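Local coordinates for protein short-chain dehydrogenase/reductase SDR (Burkholderia phymatum, PDB 5IG2) that binds NAD and probably catalyses the NAD-dependent oxidation or reduction of a substrate at an alcohol or carbonyl carbon, at residues S24-A29 with L194-V199; A35-K40 with L248-I253; L41-V46 with R53-L58; I66-D71 with A82-E87. All blocks are in the same frame, centred on the assembly; numbering follows the deposited sequence.

Contact 1. Residues S24-A29 with L194-V199; sequences SGFGRA and LCPAFV. With NAD (nicotinamide-adenine-dinucleotide), chain F.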
# COMPACT_ATOMS: atom_id res chain seq x y z
N SER B 24 13.79 34.52 -23.69
CA SER B 24 14.56 33.40 -23.18
C SER B 24 15.62 33.93 -22.23
O SER B 24 15.87 35.14 -22.17
CB SER B 24 15.17 32.60 -24.34
OG SER B 24 15.97 31.52 -23.90
N GLY B 25 16.23 33.02 -21.47
CA GLY B 25 17.47 33.31 -20.74
C GLY B 25 17.44 34.56 -19.88
O GLY B 25 16.50 34.81 -19.13
N PHE B 26 18.52 35.36 -19.98
CA PHE B 26 18.64 36.55 -19.14
C PHE B 26 17.49 37.52 -19.37
O PHE B 26 16.95 38.09 -18.41
CB PHE B 26 19.95 37.31 -19.41
CG PHE B 26 21.21 36.52 -19.15
CD1 PHE B 26 21.21 35.41 -18.32
CD2 PHE B 26 22.41 36.91 -19.73
CE1 PHE B 26 22.38 34.69 -18.09
CE2 PHE B 26 23.58 36.21 -19.50
CZ PHE B 26 23.57 35.10 -18.68
N GLY B 27 17.12 37.75 -20.63
CA GLY B 27 16.09 38.74 -20.90
C GLY B 27 14.78 38.40 -20.22
O GLY B 27 14.15 39.26 -19.58
N ARG B 28 14.37 37.14 -20.32
CA ARG B 28 13.17 36.68 -19.64
C ARG B 28 13.28 36.88 -18.13
O ARG B 28 12.31 37.29 -17.48
CB ARG B 28 12.93 35.22 -19.98
CG ARG B 28 11.72 34.59 -19.35
CD ARG B 28 11.60 33.16 -19.87
NE ARG B 28 10.47 32.43 -19.31
CZ ARG B 28 10.52 31.72 -18.18
NH1 ARG B 28 11.64 31.64 -17.49
NH2 ARG B 28 9.44 31.08 -17.75
N ALA B 29 14.46 36.60 -17.56
CA ALA B 29 14.66 36.77 -16.13
C ALA B 29 14.64 38.24 -15.72
O ALA B 29 14.12 38.59 -14.65
CB ALA B 29 15.98 36.10 -15.71
N LEU B 194 27.19 44.28 -18.06
CA LEU B 194 26.97 42.96 -17.48
C LEU B 194 27.87 41.93 -18.15
O LEU B 194 27.79 41.73 -19.37
CB LEU B 194 25.50 42.57 -17.61
CG LEU B 194 25.10 41.17 -17.16
CD1 LEU B 194 25.37 41.00 -15.67
CD2 LEU B 194 23.64 40.93 -17.47
N CYS B 195 28.71 41.24 -17.35
CA CYS B 195 29.72 40.30 -17.86
C CYS B 195 29.63 38.95 -17.17
O CYS B 195 30.47 38.62 -16.31
CB CYS B 195 31.12 40.88 -17.69
SG CYS B 195 31.42 42.43 -18.59
N PRO B 196 28.65 38.12 -17.53
CA PRO B 196 28.50 36.81 -16.89
C PRO B 196 29.37 35.74 -17.52
O PRO B 196 29.81 35.85 -18.66
CB PRO B 196 27.02 36.47 -17.11
CG PRO B 196 26.40 37.70 -17.72
CD PRO B 196 27.52 38.42 -18.41
N ALA B 197 29.63 34.69 -16.72
CA ALA B 197 30.16 33.44 -17.23
C ALA B 197 28.99 32.54 -17.61
O ALA B 197 27.84 32.97 -17.67
CB ALA B 197 31.08 32.79 -16.20
N PHE B 198 29.26 31.26 -17.87
CA PHE B 198 28.24 30.40 -18.45
C PHE B 198 27.04 30.23 -17.51
O PHE B 198 27.20 29.96 -16.32
CB PHE B 198 28.83 29.03 -18.78
CG PHE B 198 30.03 29.09 -19.68
CD1 PHE B 198 29.89 29.42 -21.01
CD2 PHE B 198 31.29 28.82 -19.18
CE1 PHE B 198 30.99 29.48 -21.84
CE2 PHE B 198 32.39 28.87 -19.99
CZ PHE B 198 32.24 29.20 -21.33
N VAL B 199 25.84 30.39 -18.07
CA VAL B 199 24.57 30.25 -17.36
C VAL B 199 23.63 29.44 -18.25
O VAL B 199 23.60 29.69 -19.47
CB VAL B 199 23.95 31.63 -17.05
CG1 VAL B 199 22.58 31.48 -16.42
CG2 VAL B 199 24.87 32.43 -16.15
PA NAD F . 19.16 33.05 -25.01
O1A NAD F . 19.29 32.34 -26.30
O2A NAD F . 18.42 32.24 -23.94
O5B NAD F . 18.47 34.48 -25.14
C5B NAD F . 18.88 35.41 -26.15
C4B NAD F . 17.64 35.84 -26.89
O4B NAD F . 18.00 36.81 -27.90
C3B NAD F . 16.87 34.73 -27.60
O3B NAD F . 15.51 34.68 -27.18
C2B NAD F . 16.96 35.11 -29.09
O2B NAD F . 15.78 34.79 -29.81
C1B NAD F . 17.13 36.62 -28.99
N9A NAD F . 17.72 37.23 -30.18
C8A NAD F . 18.74 36.74 -30.95
N7A NAD F . 18.98 37.46 -32.03
C5A NAD F . 18.06 38.49 -31.95
C6A NAD F . 17.78 39.58 -32.80
N6A NAD F . 18.38 39.77 -33.98
N1A NAD F . 16.83 40.45 -32.41
C2A NAD F . 16.18 40.23 -31.26
N3A NAD F . 16.33 39.22 -30.39
C4A NAD F . 17.29 38.38 -30.80
O3 NAD F . 20.60 33.43 -24.46
PN NAD F . 21.07 34.34 -23.23
O1N NAD F . 19.91 34.68 -22.38
O2N NAD F . 22.24 33.67 -22.63
O5D NAD F . 21.57 35.62 -24.04
C5D NAD F . 21.43 36.95 -23.51
C4D NAD F . 22.77 37.63 -23.59
O4D NAD F . 23.68 37.08 -22.61
C3D NAD F . 23.49 37.53 -24.94
O3D NAD F . 24.03 38.80 -25.29
C2D NAD F . 24.62 36.54 -24.65
O2D NAD F . 25.72 36.76 -25.53
C1D NAD F . 24.93 36.93 -23.22
N1N NAD F . 25.76 35.93 -22.39
C2N NAD F . 25.27 34.69 -22.19
C3N NAD F . 25.98 33.79 -21.41
C7N NAD F . 25.43 32.45 -21.01
O7N NAD F . 26.21 31.57 -20.62
N7N NAD F . 24.14 32.22 -21.20
C4N NAD F . 27.18 34.19 -20.85
C5N NAD F . 27.65 35.47 -21.06
C6N NAD F . 26.93 36.34 -21.85
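Phe26 reaches from the first turn of its helix to Pro196 and Val199, and the side chain of this one residue carries the whole apolar contact. Phe26 CE1 lies 3.6 Å from Val199 CB, which sits at the ring edge close to its plane, while Pro196 CG comes in obliquely, 3.7 Å from Phe26 CE2. The phenyl is wide enough to reach both, and the compact, branched or cyclic partners fit around its rim. Oxygen O2N of NAD stands over the centre of one ring face. The ring also packs against the cofactor, its CE2 lying close to ribose O4D and nicotinamide C2N of NAD.

Gly25 and Phe26 belong to the TGxxxGxG loop of the SDR Rossmann fold. Having no side chain, Gly25 lets NAD O1N approach to 3.2 Å from its CA, and Phe26 N gives NAD O1N a hydrogen bond of 2.9 Å. A chi1 of 178° swings Ser24 OG away from its own N, to NAD O2A at 2.6 Å. Val199 grips the carboxamide twice: Val199 N donates to NAD O7N (2.8 Å), and Val199 O accepts from NAD N7N (3.1 Å).

The outer side is looser. Ala197 and Phe198 turn their CB atoms away, and partly exposed Arg28 bonds through NH2 to Thr57 of the second subunit. Phe26 also touches Val245 of helix 242-254, while Phe198 packs on helix 222-236.

Contact 2. Residues A35-K40 with L248-I253; sequences ASLGMK and LTFEAI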
# COMPACT_ATOMS: atom_id res chain seq x y z
N ALA B 35 8.98 42.81 -13.42
CA ALA B 35 7.58 42.65 -13.03
C ALA B 35 7.43 42.60 -11.51
O ALA B 35 6.55 43.25 -10.95
CB ALA B 35 6.99 41.40 -13.66
N SER B 36 8.29 41.83 -10.83
CA SER B 36 8.18 41.70 -9.38
C SER B 36 8.44 43.01 -8.65
O SER B 36 8.02 43.16 -7.50
CB SER B 36 9.15 40.63 -8.87
OG SER B 36 10.50 41.06 -8.96
N LEU B 37 9.12 43.95 -9.28
CA LEU B 37 9.38 45.25 -8.69
C LEU B 37 8.33 46.28 -9.07
O LEU B 37 8.42 47.43 -8.62
CB LEU B 37 10.77 45.76 -9.11
CG LEU B 37 11.95 44.94 -8.56
CD1 LEU B 37 13.27 45.46 -9.10
CD2 LEU B 37 11.94 44.92 -7.03
N GLY B 38 7.36 45.90 -9.89
CA GLY B 38 6.32 46.81 -10.29
C GLY B 38 6.62 47.61 -11.54
O GLY B 38 5.96 48.63 -11.78
N MET B 39 7.60 47.19 -12.34
CA MET B 39 7.91 47.90 -13.57
C MET B 39 6.92 47.54 -14.67
O MET B 39 6.40 46.43 -14.73
CB MET B 39 9.33 47.57 -14.03
CG MET B 39 10.42 47.75 -12.99
SD MET B 39 12.03 47.86 -13.80
CE MET B 39 11.90 49.52 -14.46
N LYS B 40 6.67 48.52 -15.54
CA LYS B 40 5.97 48.27 -16.80
C LYS B 40 6.98 47.76 -17.82
O LYS B 40 8.10 48.24 -17.88
CB LYS B 40 5.30 49.55 -17.30
CG LYS B 40 4.32 50.14 -16.29
CD LYS B 40 3.92 51.56 -16.63
CE LYS B 40 2.99 52.12 -15.58
NZ LYS B 40 2.40 53.41 -16.00
N LEU B 248 21.34 39.85 -9.34
CA LEU B 248 22.57 40.61 -9.19
C LEU B 248 22.58 41.85 -10.08
O LEU B 248 23.10 42.89 -9.69
CB LEU B 248 23.79 39.73 -9.50
CG LEU B 248 23.98 38.53 -8.58
CD1 LEU B 248 24.86 37.50 -9.27
CD2 LEU B 248 24.59 38.98 -7.25
N THR B 249 22.02 41.74 -11.28
CA THR B 249 22.00 42.89 -12.18
C THR B 249 21.17 44.04 -11.60
O THR B 249 21.61 45.19 -11.59
CB THR B 249 21.49 42.46 -13.56
OG1 THR B 249 22.40 41.51 -14.11
CG2 THR B 249 21.36 43.65 -14.51
N PHE B 250 19.97 43.73 -11.09
CA PHE B 250 19.15 44.79 -10.52
C PHE B 250 19.78 45.39 -9.26
O PHE B 250 19.67 46.60 -9.03
CB PHE B 250 17.74 44.26 -10.24
CG PHE B 250 16.81 44.35 -11.43
CD1 PHE B 250 16.89 43.43 -12.46
CD2 PHE B 250 15.87 45.37 -11.52
CE1 PHE B 250 16.04 43.51 -13.55
CE2 PHE B 250 15.02 45.46 -12.60
CZ PHE B 250 15.10 44.52 -13.62
N GLU B 251 20.45 44.57 -8.44
CA GLU B 251 21.19 45.13 -7.31
C GLU B 251 22.23 46.14 -7.79
O GLU B 251 22.38 47.22 -7.20
CB GLU B 251 21.85 44.02 -6.50
CG GLU B 251 20.88 43.21 -5.67
CD GLU B 251 21.51 41.97 -5.05
OE1 GLU B 251 22.70 41.68 -5.34
OE2 GLU B 251 20.82 41.27 -4.28
N ALA B 252 22.95 45.82 -8.88
CA ALA B 252 23.95 46.75 -9.39
C ALA B 252 23.30 48.03 -9.91
O ALA B 252 23.80 49.13 -9.66
CB ALA B 252 24.78 46.08 -10.49
N ILE B 253 22.19 47.90 -10.65
CA ILE B 253 21.48 49.08 -11.14
C ILE B 253 21.06 49.96 -9.98
O ILE B 253 21.20 51.19 -10.04
CB ILE B 253 20.25 48.67 -11.97
CG1 ILE B 253 20.63 47.85 -13.20
CG2 ILE B 253 19.45 49.91 -12.37
CD1 ILE B 253 19.40 47.22 -13.87
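A Schellman motif ends helix 25-36 of the Rossmann fold, and the residues around it, Leu37 and Met39, meet Phe250 of helix 242-254. Gly38 is the first residue to leave helical angles; its positive phi (89°) reverses the chain, and two bonds run back into the last turn, among them Gly38 N to Ala35 O (3.0 Å). Glycine takes up this conformation readily because it carries no CB to press on the preceding carbonyl. The turn leaves the side chains before and after it both facing the second helix.

The Leu37 and Phe250 side chains run alongside one another, pointing opposite ways. Extended at chi2, Leu37 carries CD1 to within 3.6 Å of Phe250 CD2, an oblique approach to the ring. The long, unbranched Met39, with a near-extended chi2 (-162°), brings its sulfur beside the same ring. Phe250 also meets the ring of Phe12 and Leu94 of strand 94-97, which places it between helix 242-254 and the sheet. The Met-aromatic contact is purely edge-on: Met39 SD lies 5.3 Å from the centroid of the Phe250 ring, 90° off the ring normal, and CE2 is the ring atom it approaches, at 4.0 Å.

Contact 3. Residues L41-V46 with R53-L58; sequences LVLADV and RTVDTL. With NAD (nicotinamide-adenine-dinucleotide), chain F.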
# COMPACT_ATOMS: atom_id res chain seq x y z
N LEU B 41 6.58 46.75 -18.61
CA LEU B 41 7.54 45.99 -19.41
C LEU B 41 7.25 46.13 -20.90
O LEU B 41 6.11 45.95 -21.34
CB LEU B 41 7.52 44.50 -19.05
CG LEU B 41 7.82 44.18 -17.58
CD1 LEU B 41 7.67 42.69 -17.34
CD2 LEU B 41 9.23 44.66 -17.20
N VAL B 42 8.30 46.45 -21.66
CA VAL B 42 8.29 46.39 -23.12
C VAL B 42 9.30 45.33 -23.53
O VAL B 42 10.51 45.54 -23.40
CB VAL B 42 8.61 47.76 -23.75
CG1 VAL B 42 8.58 47.68 -25.27
CG2 VAL B 42 7.63 48.82 -23.24
N LEU B 43 8.82 44.18 -23.99
CA LEU B 43 9.67 43.02 -24.22
C LEU B 43 9.84 42.78 -25.72
O LEU B 43 8.85 42.80 -26.46
CB LEU B 43 9.09 41.78 -23.54
CG LEU B 43 8.80 41.93 -22.04
CD1 LEU B 43 8.36 40.60 -21.43
CD2 LEU B 43 10.00 42.49 -21.30
N ALA B 44 11.08 42.56 -26.15
CA ALA B 44 11.41 42.48 -27.57
C ALA B 44 12.25 41.24 -27.85
O ALA B 44 13.14 40.88 -27.07
CB ALA B 44 12.18 43.72 -28.03
N ASP B 45 11.97 40.59 -28.97
CA ASP B 45 12.69 39.39 -29.38
C ASP B 45 12.31 39.10 -30.83
O ASP B 45 11.26 39.53 -31.30
CB ASP B 45 12.35 38.20 -28.47
CG ASP B 45 13.50 37.19 -28.37
OD1 ASP B 45 13.87 36.60 -29.41
OD2 ASP B 45 14.01 36.96 -27.24
N VAL B 46 13.18 38.40 -31.53
CA VAL B 46 12.86 37.94 -32.88
C VAL B 46 12.19 36.57 -32.87
O VAL B 46 11.59 36.17 -33.88
CB VAL B 46 14.14 37.95 -33.74
CG1 VAL B 46 15.06 36.80 -33.35
CG2 VAL B 46 13.79 37.93 -35.21
N ARG B 53 4.99 33.61 -25.29
CA ARG B 53 4.79 32.85 -24.06
C ARG B 53 5.28 33.65 -22.85
O ARG B 53 4.60 33.68 -21.81
CB ARG B 53 5.51 31.51 -24.14
CG ARG B 53 4.91 30.54 -25.15
CD ARG B 53 3.48 30.17 -24.80
NE ARG B 53 3.40 29.58 -23.46
CZ ARG B 53 2.31 29.60 -22.71
NH1 ARG B 53 1.20 30.18 -23.16
NH2 ARG B 53 2.33 29.05 -21.50
N THR B 54 6.44 34.30 -22.97
CA THR B 54 6.96 35.12 -21.87
C THR B 54 5.96 36.21 -21.49
O THR B 54 5.64 36.40 -20.31
CB THR B 54 8.30 35.74 -22.27
OG1 THR B 54 9.27 34.71 -22.48
CG2 THR B 54 8.80 36.70 -21.19
N VAL B 55 5.45 36.94 -22.49
CA VAL B 55 4.51 38.03 -22.24
C VAL B 55 3.23 37.48 -21.61
O VAL B 55 2.71 38.04 -20.63
CB VAL B 55 4.21 38.79 -23.55
CG1 VAL B 55 3.00 39.71 -23.37
CG2 VAL B 55 5.44 39.57 -24.02
N ASP B 56 2.69 36.39 -22.17
CA ASP B 56 1.44 35.81 -21.68
C ASP B 56 1.54 35.47 -20.20
O ASP B 56 0.68 35.86 -19.40
CB ASP B 56 1.11 34.57 -22.51
CG ASP B 56 -0.26 34.01 -22.19
OD1 ASP B 56 -0.41 33.34 -21.14
OD2 ASP B 56 -1.20 34.23 -23.00
N THR B 57 2.61 34.76 -19.81
CA THR B 57 2.76 34.32 -18.43
C THR B 57 2.95 35.50 -17.48
O THR B 57 2.34 35.53 -16.41
CB THR B 57 3.93 33.35 -18.36
OG1 THR B 57 3.56 32.15 -19.05
CG2 THR B 57 4.25 32.99 -16.91
N LEU B 58 3.77 36.48 -17.86
CA LEU B 58 3.93 37.67 -17.04
C LEU B 58 2.62 38.43 -16.88
O LEU B 58 2.27 38.86 -15.77
CB LEU B 58 5.00 38.57 -17.64
CG LEU B 58 6.43 38.03 -17.50
CD1 LEU B 58 7.40 38.91 -18.27
CD2 LEU B 58 6.85 37.92 -16.02
PA NAD F . 19.16 33.05 -25.01
O1A NAD F . 19.29 32.34 -26.30
O2A NAD F . 18.42 32.24 -23.94
O5B NAD F . 18.47 34.48 -25.14
C5B NAD F . 18.88 35.41 -26.15
C4B NAD F . 17.64 35.84 -26.89
O4B NAD F . 18.00 36.81 -27.90
C3B NAD F . 16.87 34.73 -27.60
O3B NAD F . 15.51 34.68 -27.18
C2B NAD F . 16.96 35.11 -29.09
O2B NAD F . 15.78 34.79 -29.81
C1B NAD F . 17.13 36.62 -28.99
N9A NAD F . 17.72 37.23 -30.18
C8A NAD F . 18.74 36.74 -30.95
N7A NAD F . 18.98 37.46 -32.03
C5A NAD F . 18.06 38.49 -31.95
C6A NAD F . 17.78 39.58 -32.80
N6A NAD F . 18.38 39.77 -33.98
N1A NAD F . 16.83 40.45 -32.41
C2A NAD F . 16.18 40.23 -31.26
N3A NAD F . 16.33 39.22 -30.39
C4A NAD F . 17.29 38.38 -30.80
O3 NAD F . 20.60 33.43 -24.46
PN NAD F . 21.07 34.34 -23.23
O1N NAD F . 19.91 34.68 -22.38
O2N NAD F . 22.24 33.67 -22.63
O5D NAD F . 21.57 35.62 -24.04
C5D NAD F . 21.43 36.95 -23.51
C4D NAD F . 22.77 37.63 -23.59
O4D NAD F . 23.68 37.08 -22.61
C3D NAD F . 23.49 37.53 -24.94
O3D NAD F . 24.03 38.80 -25.29
C2D NAD F . 24.62 36.54 -24.65
O2D NAD F . 25.72 36.76 -25.53
C1D NAD F . 24.93 36.93 -23.22
N1N NAD F . 25.76 35.93 -22.39
C2N NAD F . 25.27 34.69 -22.19
C3N NAD F . 25.98 33.79 -21.41
C7N NAD F . 25.43 32.45 -21.01
O7N NAD F . 26.21 31.57 -20.62
N7N NAD F . 24.14 32.22 -21.20
C4N NAD F . 27.18 34.19 -20.85
C5N NAD F . 27.65 35.47 -21.06
C6N NAD F . 26.93 36.34 -21.85
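No ring enters the core of this contact, where Leu43 meets Thr54, Val55 and Leu58; its flat groups gather at the end of the strand, around NAD. There Val46 lays CG1 over one face of the adenine, 3.7 Å from NAD C5A. The Asp45 carboxylate takes the ribose diol with both oxygens: OD1 accepts from NAD O2B and OD2 from NAD O3B, each at 2.7 Å. Backbone NH groups of Asp47 and Gly23 bond to OD1 and OD2 respectively, so each oxygen has two donors and the group is held against rotation. An acidic residue here, at the end of the second strand, is, as in other SDRs, consistent with a preference for NAD over NADP, since a 2'-phosphate would probably be repelled by the carboxylate.

Farther back along the strand the contact is wholly apolar. Leu43 CD1 touches Leu58 CD1 at 3.7 Å, Thr54 CG2 at 3.9 Å and Val55 CG2 at 4.0 Å. Leu41 CD1 reaches the same Leu58 methyl, its side chain crossing that of Leu58 at about a right angle. Thr54 suits the interface because its two branches divide the work: CG2 packs inward, while OG1 bonds to Ala50 O.

Strand 41-45 and helix 53-58 run nearly antiparallel (159°), as the first two elements of a beta-alpha-beta unit completed by strand 65-69, with helix 25-36 packed beside Leu43 and Leu58.

Contact 4. Residues I66-D71 with A82-E87; sequences IGVRTD and ADAALE. With NAD (nicotinamide-adenine-dinucleotide), chain F.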
# COMPACT_ATOMS: atom_id res chain seq x y z
N ILE B 66 3.91 44.68 -22.77
CA ILE B 66 3.66 44.47 -24.19
C ILE B 66 4.85 43.73 -24.79
O ILE B 66 5.99 43.87 -24.32
CB ILE B 66 3.39 45.78 -24.97
CG1 ILE B 66 4.64 46.67 -24.97
CG2 ILE B 66 2.18 46.49 -24.42
CD1 ILE B 66 4.53 47.89 -25.87
N GLY B 67 4.58 42.93 -25.81
CA GLY B 67 5.62 42.22 -26.53
C GLY B 67 5.68 42.69 -27.97
O GLY B 67 4.65 42.78 -28.65
N VAL B 68 6.88 42.99 -28.46
CA VAL B 68 7.06 43.57 -29.79
C VAL B 68 8.14 42.76 -30.49
O VAL B 68 9.32 42.87 -30.13
CB VAL B 68 7.45 45.05 -29.73
CG1 VAL B 68 7.62 45.61 -31.16
CG2 VAL B 68 6.43 45.86 -28.93
N ARG B 69 7.76 41.97 -31.49
CA ARG B 69 8.75 41.27 -32.29
C ARG B 69 9.71 42.28 -32.91
O ARG B 69 9.29 43.23 -33.59
CB ARG B 69 8.07 40.43 -33.37
CG ARG B 69 9.05 39.58 -34.16
CD ARG B 69 8.43 39.01 -35.41
NE ARG B 69 9.04 37.73 -35.76
CZ ARG B 69 10.14 37.59 -36.50
NH1 ARG B 69 10.76 38.67 -36.97
NH2 ARG B 69 10.62 36.39 -36.76
N THR B 70 11.00 42.09 -32.65
CA THR B 70 12.03 43.06 -33.02
C THR B 70 13.29 42.33 -33.41
O THR B 70 13.75 41.47 -32.66
CB THR B 70 12.33 44.02 -31.86
OG1 THR B 70 11.13 44.66 -31.43
CG2 THR B 70 13.36 45.06 -32.26
N ASP B 71 13.85 42.67 -34.57
CA ASP B 71 15.19 42.24 -34.96
C ASP B 71 16.12 43.40 -34.60
O ASP B 71 16.15 44.42 -35.29
CB ASP B 71 15.22 41.89 -36.45
CG ASP B 71 16.63 41.58 -36.97
OD1 ASP B 71 17.58 41.44 -36.17
OD2 ASP B 71 16.77 41.48 -38.20
N ALA B 82 11.12 51.61 -29.68
CA ALA B 82 10.99 52.81 -28.86
C ALA B 82 9.63 53.46 -29.06
O ALA B 82 9.00 53.89 -28.09
CB ALA B 82 12.11 53.80 -29.19
N ASP B 83 9.17 53.54 -30.31
CA ASP B 83 7.86 54.14 -30.58
C ASP B 83 6.74 53.37 -29.88
O ASP B 83 5.81 53.97 -29.33
CB ASP B 83 7.59 54.20 -32.08
CG ASP B 83 8.61 55.05 -32.84
OD1 ASP B 83 9.34 55.85 -32.21
OD2 ASP B 83 8.66 54.93 -34.08
N ALA B 84 6.81 52.04 -29.91
CA ALA B 84 5.80 51.25 -29.21
C ALA B 84 5.90 51.44 -27.70
O ALA B 84 4.87 51.51 -27.01
CB ALA B 84 5.95 49.77 -29.58
N ALA B 85 7.12 51.54 -27.17
CA ALA B 85 7.30 51.80 -25.75
C ALA B 85 6.64 53.11 -25.34
O ALA B 85 5.84 53.15 -24.39
CB ALA B 85 8.79 51.82 -25.41
N LEU B 86 6.97 54.19 -26.05
CA LEU B 86 6.42 55.50 -25.71
C LEU B 86 4.91 55.54 -25.91
O LEU B 86 4.19 56.17 -25.13
CB LEU B 86 7.11 56.58 -26.54
CG LEU B 86 8.62 56.71 -26.29
CD1 LEU B 86 9.23 57.78 -27.18
CD2 LEU B 86 8.90 57.00 -24.82
N GLU B 87 4.41 54.86 -26.95
CA GLU B 87 2.97 54.84 -27.19
C GLU B 87 2.24 54.10 -26.07
O GLU B 87 1.16 54.53 -25.64
CB GLU B 87 2.69 54.22 -28.56
CG GLU B 87 1.22 53.96 -28.88
CD GLU B 87 0.36 55.22 -28.82
OE1 GLU B 87 -0.85 55.10 -28.49
OE2 GLU B 87 0.88 56.33 -29.10
PA NAD F . 19.16 33.05 -25.01
O1A NAD F . 19.29 32.34 -26.30
O2A NAD F . 18.42 32.24 -23.94
O5B NAD F . 18.47 34.48 -25.14
C5B NAD F . 18.88 35.41 -26.15
C4B NAD F . 17.64 35.84 -26.89
O4B NAD F . 18.00 36.81 -27.90
C3B NAD F . 16.87 34.73 -27.60
O3B NAD F . 15.51 34.68 -27.18
C2B NAD F . 16.96 35.11 -29.09
O2B NAD F . 15.78 34.79 -29.81
C1B NAD F . 17.13 36.62 -28.99
N9A NAD F . 17.72 37.23 -30.18
C8A NAD F . 18.74 36.74 -30.95
N7A NAD F . 18.98 37.46 -32.03
C5A NAD F . 18.06 38.49 -31.95
C6A NAD F . 17.78 39.58 -32.80
N6A NAD F . 18.38 39.77 -33.98
N1A NAD F . 16.83 40.45 -32.41
C2A NAD F . 16.18 40.23 -31.26
N3A NAD F . 16.33 39.22 -30.39
C4A NAD F . 17.29 38.38 -30.80
O3 NAD F . 20.60 33.43 -24.46
PN NAD F . 21.07 34.34 -23.23
O1N NAD F . 19.91 34.68 -22.38
O2N NAD F . 22.24 33.67 -22.63
O5D NAD F . 21.57 35.62 -24.04
C5D NAD F . 21.43 36.95 -23.51
C4D NAD F . 22.77 37.63 -23.59
O4D NAD F . 23.68 37.08 -22.61
C3D NAD F . 23.49 37.53 -24.94
O3D NAD F . 24.03 38.80 -25.29
C2D NAD F . 24.62 36.54 -24.65
O2D NAD F . 25.72 36.76 -25.53
C1D NAD F . 24.93 36.93 -23.22
N1N NAD F . 25.76 35.93 -22.39
C2N NAD F . 25.27 34.69 -22.19
C3N NAD F . 25.98 33.79 -21.41
C7N NAD F . 25.43 32.45 -21.01
O7N NAD F . 26.21 31.57 -20.62
N7N NAD F . 24.14 32.22 -21.20
C4N NAD F . 27.18 34.19 -20.85
C5N NAD F . 27.65 35.47 -21.06
C6N NAD F . 26.93 36.34 -21.85
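Strand 65-69 is the outermost strand on one side of the chain's parallel sheet, and here its residues Ile66 and Val68 rest on Ala84 of helix 75-89. Val68 CG2 meets the methyl CB of Ala84 at 4.0 Å. Ile66 CD1 comes down on the helix backbone instead, 3.8 Å from Ala84 O and farther from its CB. With chi1 at 65°, CG1 of Ile66 is wedged between its own N and C, and the extended chi2 then carries CD1 to the helix. Alanine suits the facing position because its small side chain lets the helix come close to two beta-branched residues, with the CA atoms of Val68 and Ala84 only 7.8 Å apart.

The strand and helix open the crossover that carries the Rossmann chain from this edge back to the middle of the sheet, at strand 94-97. Alternate residues of the strand point the same way, which explains why Ile66 and Val68 share one helix while Arg69 turns to Glu48 in a salt bridge.

Beyond the strand the chain bends towards the adenine. Thr70 OG1 donates a hydrogen bond of 2.9 Å to Val68 O, standing above that carbonyl's plane, 58° out of it. Asp71 OD1 accepts from the adenine amino group N6A at 2.9 Å, with an N-H...acceptor angle of 154°, and Ser73 OG bonds to the same oxygen.

How the contacts relate
From the N terminus, the chain opens contact 1 at 24-29 and contact 2 at 35-40, both on or just after helix 25-36. Contact 3 then closes a short loop from strand 40-45 to helix 48-60, and contact 4 does likewise from strand 65-69 to helix 75-89. These two local closures follow in series, lie on neighbouring strands, and fall within the long loops of contacts 1 and 2. Contact 1 closes at 194-199 and contact 2 only at 248-253, so the two cross, touching where Leu194 meets Thr249. Contacts 3 and 4 thus build one wing of the sheet, while contacts 1 and 2 tie helix 25-36 to later parts of the chain. Contacts 1, 3 and 4 all reach NAD.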